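Superantigen-like protein SSL10 (Staphylococcus aureus subsp. aureus, PDB 6LWT) probably blocks classical-pathway complement activation by binding the Fc region of human IgG, and probably inhibits plasma clotting by binding prothrombin. Local coordinates at residues Y19-G24 and F74-K79; I109-G114 and E146-Y151; Y122-K127 and Y138-H143. All coordinates share one frame; numbering follows the deposited sequence.

Contact 1 of 3, residues Y19-G24 and F74-K79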
loop_
_atom_site.group_PDB
_atom_site.type_symbol
_atom_site.label_atom_id
_atom_site.label_comp_id
_atom_site.label_asym_id
_atom_site.label_seq_id
_atom_site.Cartn_x
_atom_site.Cartn_y
_atom_site.Cartn_z
ATOM N N TYR A 19 6.914 4.361 -11.790
ATOM C CA TYR A 19 6.856 5.768 -11.443
ATOM C C TYR A 19 5.431 6.312 -11.559
ATOM O O TYR A 19 4.919 6.990 -10.659
ATOM C CB TYR A 19 7.820 6.573 -12.341
ATOM C CG TYR A 19 7.653 8.051 -12.156
ATOM C CD1 TYR A 19 8.018 8.654 -10.963
ATOM C CD2 TYR A 19 7.117 8.845 -13.163
ATOM C CE1 TYR A 19 7.838 10.007 -10.762
ATOM C CE2 TYR A 19 6.933 10.210 -12.981
ATOM C CZ TYR A 19 7.292 10.788 -11.776
ATOM O OH TYR A 19 7.131 12.141 -11.569
ATOM N N ARG A 20 4.794 6.005 -12.684
ATOM C CA ARG A 20 3.439 6.469 -12.923
ATOM C C ARG A 20 2.455 5.842 -11.926
ATOM O O ARG A 20 1.642 6.558 -11.358
ATOM C CB ARG A 20 3.006 6.234 -14.389
ATOM C CG ARG A 20 3.771 7.052 -15.444
ATOM C CD ARG A 20 3.970 8.540 -15.111
ATOM N NE ARG A 20 2.722 9.302 -14.939
ATOM C CZ ARG A 20 1.997 9.855 -15.923
ATOM N NH1 ARG A 20 2.351 9.759 -17.205
ATOM N NH2 ARG A 20 0.885 10.515 -15.617
ATOM N N TYR A 21 2.560 4.534 -11.689
ATOM C CA TYR A 21 1.619 3.865 -10.785
ATOM C C TYR A 21 1.679 4.421 -9.374
ATOM O O TYR A 21 0.653 4.742 -8.775
ATOM C CB TYR A 21 1.853 2.360 -10.761
ATOM C CG TYR A 21 0.871 1.633 -9.875
ATOM C CD1 TYR A 21 -0.434 1.375 -10.306
ATOM C CD2 TYR A 21 1.226 1.238 -8.579
ATOM C CE1 TYR A 21 -1.346 0.719 -9.479
ATOM C CE2 TYR A 21 0.319 0.591 -7.749
ATOM C CZ TYR A 21 -0.952 0.304 -8.209
ATOM O OH TYR A 21 -1.846 -0.349 -7.382
ATOM N N TYR A 22 2.903 4.558 -8.864
ATOM C CA TYR A 22 3.141 4.968 -7.486
ATOM C C TYR A 22 3.129 6.481 -7.257
ATOM O O TYR A 22 3.325 6.924 -6.130
ATOM C CB TYR A 22 4.430 4.297 -6.960
ATOM C CG TYR A 22 4.234 2.836 -6.616
ATOM C CD1 TYR A 22 3.477 2.478 -5.496
ATOM C CD2 TYR A 22 4.788 1.806 -7.397
ATOM C CE1 TYR A 22 3.265 1.157 -5.169
ATOM C CE2 TYR A 22 4.576 0.466 -7.083
ATOM C CZ TYR A 22 3.816 0.150 -5.955
ATOM O OH TYR A 22 3.614 -1.153 -5.590
ATOM N N THR A 23 2.860 7.274 -8.303
ATOM C CA THR A 23 2.525 8.702 -8.147
ATOM C C THR A 23 1.125 9.011 -8.722
ATOM O O THR A 23 0.832 10.158 -9.050
ATOM C CB THR A 23 3.567 9.601 -8.845
ATOM O OG1 THR A 23 3.671 9.236 -10.226
ATOM C CG2 THR A 23 4.928 9.431 -8.198
ATOM N N GLY A 24 0.267 7.992 -8.828
ATOM C CA GLY A 24 -1.066 8.133 -9.453
ATOM C C GLY A 24 -2.132 8.633 -8.492
ATOM O O GLY A 24 -1.826 9.191 -7.430
ATOM N N PHE A 74 -8.379 2.329 1.315
ATOM C CA PHE A 74 -7.262 3.022 0.679
ATOM C C PHE A 74 -7.344 2.726 -0.807
ATOM O O PHE A 74 -7.012 1.623 -1.266
ATOM C CB PHE A 74 -5.905 2.615 1.229
ATOM C CG PHE A 74 -4.764 3.387 0.609
ATOM C CD1 PHE A 74 -4.585 4.726 0.926
ATOM C CD2 PHE A 74 -3.892 2.796 -0.283
ATOM C CE1 PHE A 74 -3.539 5.461 0.372
ATOM C CE2 PHE A 74 -2.850 3.527 -0.852
ATOM C CZ PHE A 74 -2.672 4.858 -0.527
ATOM N N PHE A 75 -7.802 3.724 -1.547
ATOM C CA PHE A 75 -8.033 3.603 -2.995
ATOM C C PHE A 75 -6.767 3.953 -3.758
ATOM O O PHE A 75 -6.150 4.992 -3.477
ATOM C CB PHE A 75 -9.182 4.539 -3.388
ATOM C CG PHE A 75 -9.324 4.764 -4.870
ATOM C CD1 PHE A 75 -8.611 5.785 -5.513
ATOM C CD2 PHE A 75 -10.187 3.974 -5.617
ATOM C CE1 PHE A 75 -8.743 5.984 -6.885
ATOM C CE2 PHE A 75 -10.332 4.179 -6.980
ATOM C CZ PHE A 75 -9.604 5.172 -7.616
ATOM N N VAL A 76 -6.384 3.090 -4.704
ATOM C CA VAL A 76 -5.356 3.393 -5.699
ATOM C C VAL A 76 -5.951 3.071 -7.068
ATOM O O VAL A 76 -6.403 1.955 -7.304
ATOM C CB VAL A 76 -4.065 2.576 -5.454
ATOM C CG1 VAL A 76 -3.043 2.797 -6.564
ATOM C CG2 VAL A 76 -3.474 2.936 -4.090
ATOM N N GLN A 77 -5.938 4.033 -7.978
ATOM C CA GLN A 77 -6.521 3.801 -9.308
ATOM C C GLN A 77 -5.733 2.780 -10.126
ATOM O O GLN A 77 -4.572 2.997 -10.442
ATOM C CB GLN A 77 -6.646 5.105 -10.102
ATOM C CG GLN A 77 -7.476 4.900 -11.373
ATOM C CD GLN A 77 -7.825 6.176 -12.107
ATOM O OE1 GLN A 77 -7.660 6.255 -13.328
ATOM N NE2 GLN A 77 -8.331 7.152 -11.395
ATOM N N GLU A 78 -6.357 1.651 -10.433
ATOM C CA GLU A 78 -5.830 0.713 -11.421
ATOM C C GLU A 78 -6.307 1.081 -12.824
ATOM O O GLU A 78 -5.558 0.932 -13.802
ATOM C CB GLU A 78 -6.289 -0.704 -11.112
ATOM C CG GLU A 78 -5.878 -1.205 -9.745
ATOM C CD GLU A 78 -4.370 -1.320 -9.578
ATOM O OE1 GLU A 78 -3.636 -1.582 -10.566
ATOM O OE2 GLU A 78 -3.931 -1.168 -8.433
ATOM N N LYS A 79 -7.562 1.516 -12.917
ATOM C CA LYS A 79 -8.140 2.003 -14.175
ATOM C C LYS A 79 -9.456 2.726 -13.951
ATOM O O LYS A 79 -10.067 2.650 -12.875
ATOM C CB LYS A 79 -8.343 0.855 -15.183
ATOM C CG LYS A 79 -9.292 -0.252 -14.737
ATOM C CD LYS A 79 -9.473 -1.276 -15.861
ATOM C CE LYS A 79 -10.844 -1.943 -15.866
ATOM N NZ LYS A 79 -10.808 -3.306 -15.278
#
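Tyr21 and Glu78 make the one hydrogen bond across this contact: the phenol OH of Tyr21 donates to OE2 of Glu78 over 2.5 Å, a very short separation. The carboxylate oxygen lies at the edge of the Tyr21 ring, near its plane, and the ring and carboxylate planes are 40° apart. The other oxygen, OE1 of Glu78, comes to 3.4 Å from CE1 of Tyr21, so the acid spans one corner of the ring. Val76 supplies the apolar part. Its CG1 reaches 3.6 Å from CZ of Tyr21, the two side chains roughly perpendicular, with CG1 placed obliquely to the ring.

Two torsions bring the polar ends together. CG of Tyr21 is anti to the backbone N (chi1 -178°), which carries the phenol out from the helix, while the Glu78 chain bends at chi2 (-64°) and turns its carboxylate back to the ring. The contact joins the N-terminal helix 14-22 to strand 71-76 and the residues that follow it, within the superantigen-like OB-fold domain.

Further out, Lys177 forms a salt bridge with OE1 of Glu78 and a cation-pi contact with Tyr21; its charge would probably keep the carboxylate ionised. Close to Tyr21 in the chain, OG1 of Thr23 donates to the carbonyl O of Tyr19 at 2.6 Å, tilted out of the carbonyl plane, and the backbone N of Val76 is hydrogen-bonded to Thr88 OG1.

Contact 2 of 3, residues I109-G114 and E146-Y151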
loop_
_atom_site.group_PDB
_atom_site.type_symbol
_atom_site.label_atom_id
_atom_site.label_comp_id
_atom_site.label_asym_id
_atom_site.label_seq_id
_atom_site.Cartn_x
_atom_site.Cartn_y
_atom_site.Cartn_z
ATOM N N ILE A 109 17.408 3.806 5.668
ATOM C CA ILE A 109 17.682 3.820 4.241
ATOM C C ILE A 109 19.178 3.614 4.002
ATOM O O ILE A 109 20.030 4.314 4.610
ATOM C CB ILE A 109 17.330 5.181 3.572
ATOM C CG1 ILE A 109 16.052 5.807 4.136
ATOM C CG2 ILE A 109 17.254 5.029 2.042
ATOM C CD1 ILE A 109 14.790 5.045 3.824
ATOM N N SER A 110 19.482 2.674 3.108
ATOM C CA SER A 110 20.822 2.489 2.585
ATOM C C SER A 110 20.746 2.775 1.084
ATOM O O SER A 110 20.033 2.067 0.356
ATOM C CB SER A 110 21.290 1.077 2.827
ATOM O OG SER A 110 22.443 0.831 2.036
ATOM N N LYS A 111 21.440 3.822 0.633
ATOM C CA LYS A 111 21.348 4.257 -0.760
ATOM C C LYS A 111 22.679 4.684 -1.391
ATOM O O LYS A 111 22.659 5.458 -2.339
ATOM C CB LYS A 111 20.326 5.389 -0.876
ATOM C CG LYS A 111 20.640 6.616 -0.028
ATOM C CD LYS A 111 19.855 7.833 -0.485
ATOM C CE LYS A 111 19.911 8.956 0.536
ATOM N NZ LYS A 111 21.235 9.636 0.572
ATOM N N GLU A 112 23.810 4.194 -0.881
ATOM C CA GLU A 112 25.115 4.454 -1.497
ATOM C C GLU A 112 25.402 3.424 -2.593
ATOM O O GLU A 112 25.105 2.241 -2.438
ATOM C CB GLU A 112 26.242 4.405 -0.464
ATOM C CG GLU A 112 26.011 5.210 0.808
ATOM C CD GLU A 112 25.567 6.629 0.567
ATOM O OE1 GLU A 112 24.625 7.067 1.227
ATOM O OE2 GLU A 112 26.146 7.318 -0.294
ATOM N N LYS A 113 25.974 3.873 -3.708
ATOM C CA LYS A 113 26.479 2.930 -4.721
ATOM C C LYS A 113 27.635 2.092 -4.141
ATOM O O LYS A 113 28.483 2.602 -3.403
ATOM C CB LYS A 113 26.951 3.661 -5.975
ATOM C CG LYS A 113 25.853 4.335 -6.776
ATOM C CD LYS A 113 26.370 4.842 -8.123
ATOM C CE LYS A 113 25.363 4.635 -9.253
ATOM N NZ LYS A 113 24.161 5.515 -9.166
ATOM N N GLY A 114 27.654 0.805 -4.464
ATOM C CA GLY A 114 28.729 -0.080 -4.013
ATOM C C GLY A 114 28.651 -0.486 -2.548
ATOM O O GLY A 114 27.555 -0.601 -1.984
ATOM N N GLU A 146 9.574 10.673 -3.789
ATOM C CA GLU A 146 9.666 12.089 -3.478
ATOM C C GLU A 146 10.975 12.474 -2.801
ATOM O O GLU A 146 11.536 13.514 -3.120
ATOM C CB GLU A 146 8.492 12.551 -2.605
ATOM C CG GLU A 146 7.159 12.480 -3.327
ATOM C CD GLU A 146 5.966 12.762 -2.432
ATOM O OE1 GLU A 146 6.142 13.125 -1.246
ATOM O OE2 GLU A 146 4.834 12.640 -2.933
ATOM N N LYS A 147 11.450 11.665 -1.859
ATOM C CA LYS A 147 12.667 12.031 -1.101
ATOM C C LYS A 147 13.968 11.664 -1.783
ATOM O O LYS A 147 14.933 12.427 -1.727
ATOM C CB LYS A 147 12.657 11.436 0.319
ATOM C CG LYS A 147 12.583 12.468 1.431
ATOM C CD LYS A 147 13.313 11.973 2.667
ATOM C CE LYS A 147 13.036 12.883 3.854
ATOM N NZ LYS A 147 13.865 12.488 5.027
ATOM N N TYR A 148 14.018 10.493 -2.403
ATOM C CA TYR A 148 15.276 9.941 -2.920
ATOM C C TYR A 148 15.297 9.698 -4.425
ATOM O O TYR A 148 16.307 9.200 -4.961
ATOM C CB TYR A 148 15.621 8.647 -2.167
ATOM C CG TYR A 148 15.613 8.811 -0.662
ATOM C CD1 TYR A 148 16.528 9.650 -0.035
ATOM C CD2 TYR A 148 14.688 8.138 0.145
ATOM C CE1 TYR A 148 16.524 9.820 1.349
ATOM C CE2 TYR A 148 14.681 8.303 1.530
ATOM C CZ TYR A 148 15.612 9.144 2.128
ATOM O OH TYR A 148 15.630 9.332 3.495
ATOM N N GLY A 149 14.197 10.014 -5.101
ATOM C CA GLY A 149 14.129 9.878 -6.561
ATOM C C GLY A 149 13.911 8.472 -7.064
ATOM O O GLY A 149 14.210 8.187 -8.239
ATOM N N LEU A 150 13.371 7.573 -6.220
ATOM C CA LEU A 150 13.102 6.212 -6.676
ATOM C C LEU A 150 12.278 6.259 -7.962
ATOM O O LEU A 150 11.298 6.990 -8.020
ATOM C CB LEU A 150 12.325 5.417 -5.632
ATOM C CG LEU A 150 11.900 3.997 -6.000
ATOM C CD1 LEU A 150 13.080 3.052 -6.085
ATOM C CD2 LEU A 150 10.904 3.503 -4.951
ATOM N N TYR A 151 12.695 5.474 -8.955
ATOM C CA TYR A 151 12.066 5.393 -10.299
ATOM C C TYR A 151 12.163 6.677 -11.150
ATOM O O TYR A 151 11.686 6.695 -12.284
ATOM C CB TYR A 151 10.581 5.005 -10.227
ATOM C CG TYR A 151 10.208 3.819 -9.365
ATOM C CD1 TYR A 151 10.968 2.662 -9.372
ATOM C CD2 TYR A 151 9.045 3.840 -8.590
ATOM C CE1 TYR A 151 10.600 1.559 -8.611
ATOM C CE2 TYR A 151 8.661 2.735 -7.828
ATOM C CZ TYR A 151 9.447 1.598 -7.850
ATOM O OH TYR A 151 9.107 0.488 -7.118
#
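In the beta-grasp domain the long helix lies against the mixed sheet, and here its last turn sets Tyr148 against Ile109 of strand 106-110 and Lys111 of the loop that follows. The Tyr148 ring is held between two side chains. CB of its own neighbour Lys147 sits 3.8 Å above one face, over the centre, whereas CG2 of Ile109 is on the opposite face, offset toward the rim. The branch of Ile109 that comes closer is CG1, 3.6 Å from OH and 3.9 Å from CE2 of Tyr148, so the isoleucine packs along the phenol end of the ring.

Lys111 approaches differently: its chain runs across that of Tyr148, and its CE comes to 3.5 Å from CD1 of Tyr148. This is aliphatic packing, with the chain bent at chi4 (73°) just beyond the touching carbon. No hydrogen bond spans the two segments; the polar end of Tyr148 is instead bonded to the OH of Tyr122.

Directly after Tyr148, Gly149 takes a positive phi (79°) and the chain leaves the helix. Strand 106-110, which carries Ile109, runs between strands 120-123 and 192-198, and Ile109 also touches Val197 of strand 192-198 and Leu144 of helix 133-148.

Contact 3 of 3, residues Y122-K127 and Y138-H143; sequences YPYYIK and YKLRKH
Tyr124 presents one ring face to Leu140 and an edge to His143. CD2 of Leu140 stands 3.9 Å from the ring centroid of Tyr124 and only 11° off the ring normal, a CH-pi contact with the methyl nearly centred over the face. The edge of the same tyrosine points at the face of the His143 ring, with centroids 5.9 Å apart and planes at 72°, an edge-to-face (T-shaped) arrangement. Tyr122 reaches His143 from the strand side, and these two rings meet at their edges without stacking. Their closest modelled approach is a clash and carries no weight, and the orientation of the imidazole is itself uncertain. Together the three rings form an aromatic cluster.

The OH of Tyr124 comes to 3.4 Å from CB of Lys139, close to where that side chain leaves the helix. With chi1 of Tyr124 at 179°, the ring swings away from its own backbone N and reaches from the loop after the strand toward the helix. Lys139 meets Tyr124 only near its root; its extended chain leads off to salt bridges with Glu28 and Glu135. Tyr122 has its own polar partner in the OH of Tyr148, and Lys147 makes a cation-pi contact with its ring.

The contact joins the exit of edge strand 120-123 to the middle of helix 133-148 in the beta-grasp domain. Leu107 of the adjacent strand 106-110 touches Tyr122, Tyr124 and His143, while Ile195 of strand 192-198 touches both Tyr124 and Leu140.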
loop_
_atom_site.group_PDB
_atom_site.type_symbol
_atom_site.label_atom_id
_atom_site.label_comp_id
_atom_site.label_asym_id
_atom_site.label_seq_id
_atom_site.Cartn_x
_atom_site.Cartn_y
_atom_site.Cartn_z
ATOM N N TYR A 122 15.248 7.115 10.628
ATOM C CA TYR A 122 14.380 8.155 11.190
ATOM C C TYR A 122 12.950 7.631 11.345
ATOM O O TYR A 122 12.575 6.649 10.685
ATOM C CB TYR A 122 14.429 9.422 10.327
ATOM C CG TYR A 122 14.154 9.188 8.873
ATOM C CD1 TYR A 122 12.840 9.244 8.364
ATOM C CD2 TYR A 122 15.191 8.896 7.998
ATOM C CE1 TYR A 122 12.584 9.014 7.011
ATOM C CE2 TYR A 122 14.951 8.664 6.652
ATOM C CZ TYR A 122 13.655 8.715 6.161
ATOM O OH TYR A 122 13.483 8.468 4.809
ATOM N N PRO A 123 12.149 8.253 12.238
ATOM C CA PRO A 123 10.789 7.778 12.410
ATOM C C PRO A 123 9.901 7.987 11.183
ATOM O O PRO A 123 10.000 8.997 10.490
ATOM C CB PRO A 123 10.257 8.593 13.609
ATOM C CG PRO A 123 11.453 9.115 14.303
ATOM C CD PRO A 123 12.507 9.260 13.255
ATOM N N TYR A 124 9.061 6.992 10.935
ATOM C CA TYR A 124 8.092 7.000 9.849
ATOM C C TYR A 124 6.740 6.821 10.508
ATOM O O TYR A 124 6.518 5.818 11.170
ATOM C CB TYR A 124 8.348 5.851 8.878
ATOM C CG TYR A 124 7.334 5.832 7.775
ATOM C CD1 TYR A 124 7.432 6.716 6.703
ATOM C CD2 TYR A 124 6.217 4.988 7.848
ATOM C CE1 TYR A 124 6.470 6.734 5.697
ATOM C CE2 TYR A 124 5.244 5.006 6.862
ATOM C CZ TYR A 124 5.376 5.870 5.785
ATOM O OH TYR A 124 4.399 5.875 4.803
ATOM N N TYR A 125 5.861 7.814 10.361
ATOM C CA TYR A 125 4.645 7.877 11.157
ATOM C C TYR A 125 3.471 7.212 10.450
ATOM O O TYR A 125 3.300 7.361 9.242
ATOM C CB TYR A 125 4.316 9.338 11.523
ATOM C CG TYR A 125 5.408 9.972 12.342
ATOM C CD1 TYR A 125 5.547 9.677 13.696
ATOM C CD2 TYR A 125 6.328 10.844 11.757
ATOM C CE1 TYR A 125 6.568 10.242 14.450
ATOM C CE2 TYR A 125 7.352 11.414 12.500
ATOM C CZ TYR A 125 7.465 11.111 13.843
ATOM O OH TYR A 125 8.486 11.655 14.575
ATOM N N ILE A 126 2.710 6.446 11.224
ATOM C CA ILE A 126 1.486 5.801 10.786
ATOM C C ILE A 126 0.380 6.157 11.792
ATOM O O ILE A 126 0.478 5.788 12.975
ATOM C CB ILE A 126 1.665 4.279 10.724
ATOM C CG1 ILE A 126 2.759 3.927 9.709
ATOM C CG2 ILE A 126 0.361 3.616 10.330
ATOM C CD1 ILE A 126 3.188 2.494 9.744
ATOM N N LYS A 127 -0.663 6.837 11.310
ATOM C CA LYS A 127 -1.729 7.381 12.186
ATOM C C LYS A 127 -2.787 6.322 12.529
ATOM O O LYS A 127 -3.333 6.324 13.631
ATOM C CB LYS A 127 -2.452 8.597 11.571
ATOM C CG LYS A 127 -1.653 9.538 10.682
ATOM C CD LYS A 127 -0.548 10.295 11.399
ATOM C CE LYS A 127 0.528 10.709 10.405
ATOM N NZ LYS A 127 1.333 11.853 10.894
ATOM N N TYR A 138 2.405 1.385 -0.864
ATOM C CA TYR A 138 2.218 2.580 -1.683
ATOM C C TYR A 138 2.848 3.825 -1.070
ATOM O O TYR A 138 3.591 4.543 -1.744
ATOM C CB TYR A 138 0.740 2.843 -1.954
ATOM C CG TYR A 138 0.534 3.882 -3.033
ATOM C CD1 TYR A 138 0.598 5.250 -2.746
ATOM C CD2 TYR A 138 0.295 3.498 -4.347
ATOM C CE1 TYR A 138 0.426 6.194 -3.742
ATOM C CE2 TYR A 138 0.123 4.438 -5.351
ATOM C CZ TYR A 138 0.180 5.769 -5.045
ATOM O OH TYR A 138 0.003 6.686 -6.053
ATOM N N LYS A 139 2.534 4.090 0.190
ATOM C CA LYS A 139 3.018 5.298 0.822
ATOM C C LYS A 139 4.535 5.269 1.039
ATOM O O LYS A 139 5.176 6.308 0.929
ATOM C CB LYS A 139 2.309 5.558 2.133
ATOM C CG LYS A 139 0.886 6.024 1.926
ATOM C CD LYS A 139 0.234 6.328 3.252
ATOM C CE LYS A 139 -1.061 7.078 3.025
ATOM N NZ LYS A 139 -1.667 7.444 4.325
ATOM N N LEU A 140 5.087 4.096 1.355
ATOM C CA LEU A 140 6.542 3.959 1.440
ATOM C C LEU A 140 7.202 4.255 0.079
ATOM O O LEU A 140 8.200 4.989 0.021
ATOM C CB LEU A 140 6.953 2.585 1.965
ATOM C CG LEU A 140 6.800 2.399 3.482
ATOM C CD1 LEU A 140 6.945 0.933 3.879
ATOM C CD2 LEU A 140 7.816 3.274 4.215
ATOM N N ARG A 141 6.642 3.734 -1.012
ATOM C CA ARG A 141 7.235 4.011 -2.315
ATOM C C ARG A 141 7.123 5.466 -2.712
ATOM O O ARG A 141 8.097 6.039 -3.218
ATOM C CB ARG A 141 6.695 3.103 -3.412
ATOM C CG ARG A 141 7.008 1.652 -3.118
ATOM C CD ARG A 141 6.892 0.790 -4.355
ATOM N NE ARG A 141 6.556 -0.612 -4.031
ATOM C CZ ARG A 141 6.803 -1.653 -4.823
ATOM N NH1 ARG A 141 6.400 -2.857 -4.444
ATOM N NH2 ARG A 141 7.425 -1.506 -6.000
ATOM N N LYS A 142 5.976 6.075 -2.455
ATOM C CA LYS A 142 5.805 7.507 -2.733
ATOM C C LYS A 142 6.806 8.360 -1.963
ATOM O O LYS A 142 7.398 9.302 -2.526
ATOM C CB LYS A 142 4.384 7.964 -2.429
ATOM C CG LYS A 142 4.062 9.354 -2.979
ATOM C CD LYS A 142 2.609 9.723 -2.711
ATOM C CE LYS A 142 2.418 10.165 -1.269
ATOM N NZ LYS A 142 1.091 10.808 -1.031
ATOM N N HIS A 143 7.000 8.019 -0.689
ATOM C CA HIS A 143 8.061 8.620 0.141
ATOM C C HIS A 143 9.445 8.500 -0.495
ATOM O O HIS A 143 10.177 9.497 -0.581
ATOM C CB HIS A 143 8.038 8.001 1.550
ATOM C CG HIS A 143 9.045 8.585 2.494
ATOM N ND1 HIS A 143 10.226 7.947 2.805
ATOM C CD2 HIS A 143 9.054 9.751 3.185
ATOM C CE1 HIS A 143 10.919 8.689 3.644
ATOM N NE2 HIS A 143 10.231 9.789 3.898
#

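In the fold
Contacts 2 and 3 share helix 133-148 and reach neighbouring strands of one sheet; their centres are about 15 Å apart, and along the chain contact 3 is nested inside the loop that contact 2 closes. A probable hydrogen bond of 2.7 Å between Tyr148 OH and Tyr122 OH couples them, as does one of 2.8 Å between Tyr151 OH and Arg141 NH2. Contact 1, its centre about 16 Å from that of contact 3, lies in the OB-fold domain. Helix 14-22 touches the OB-fold strand through Tyr21 and the beta-grasp helix through Tyr22, whose OH is 3.3 Å from Arg141 CZ; Tyr19 CB lies 3.8 Å from Tyr151 CB in the loop after that helix.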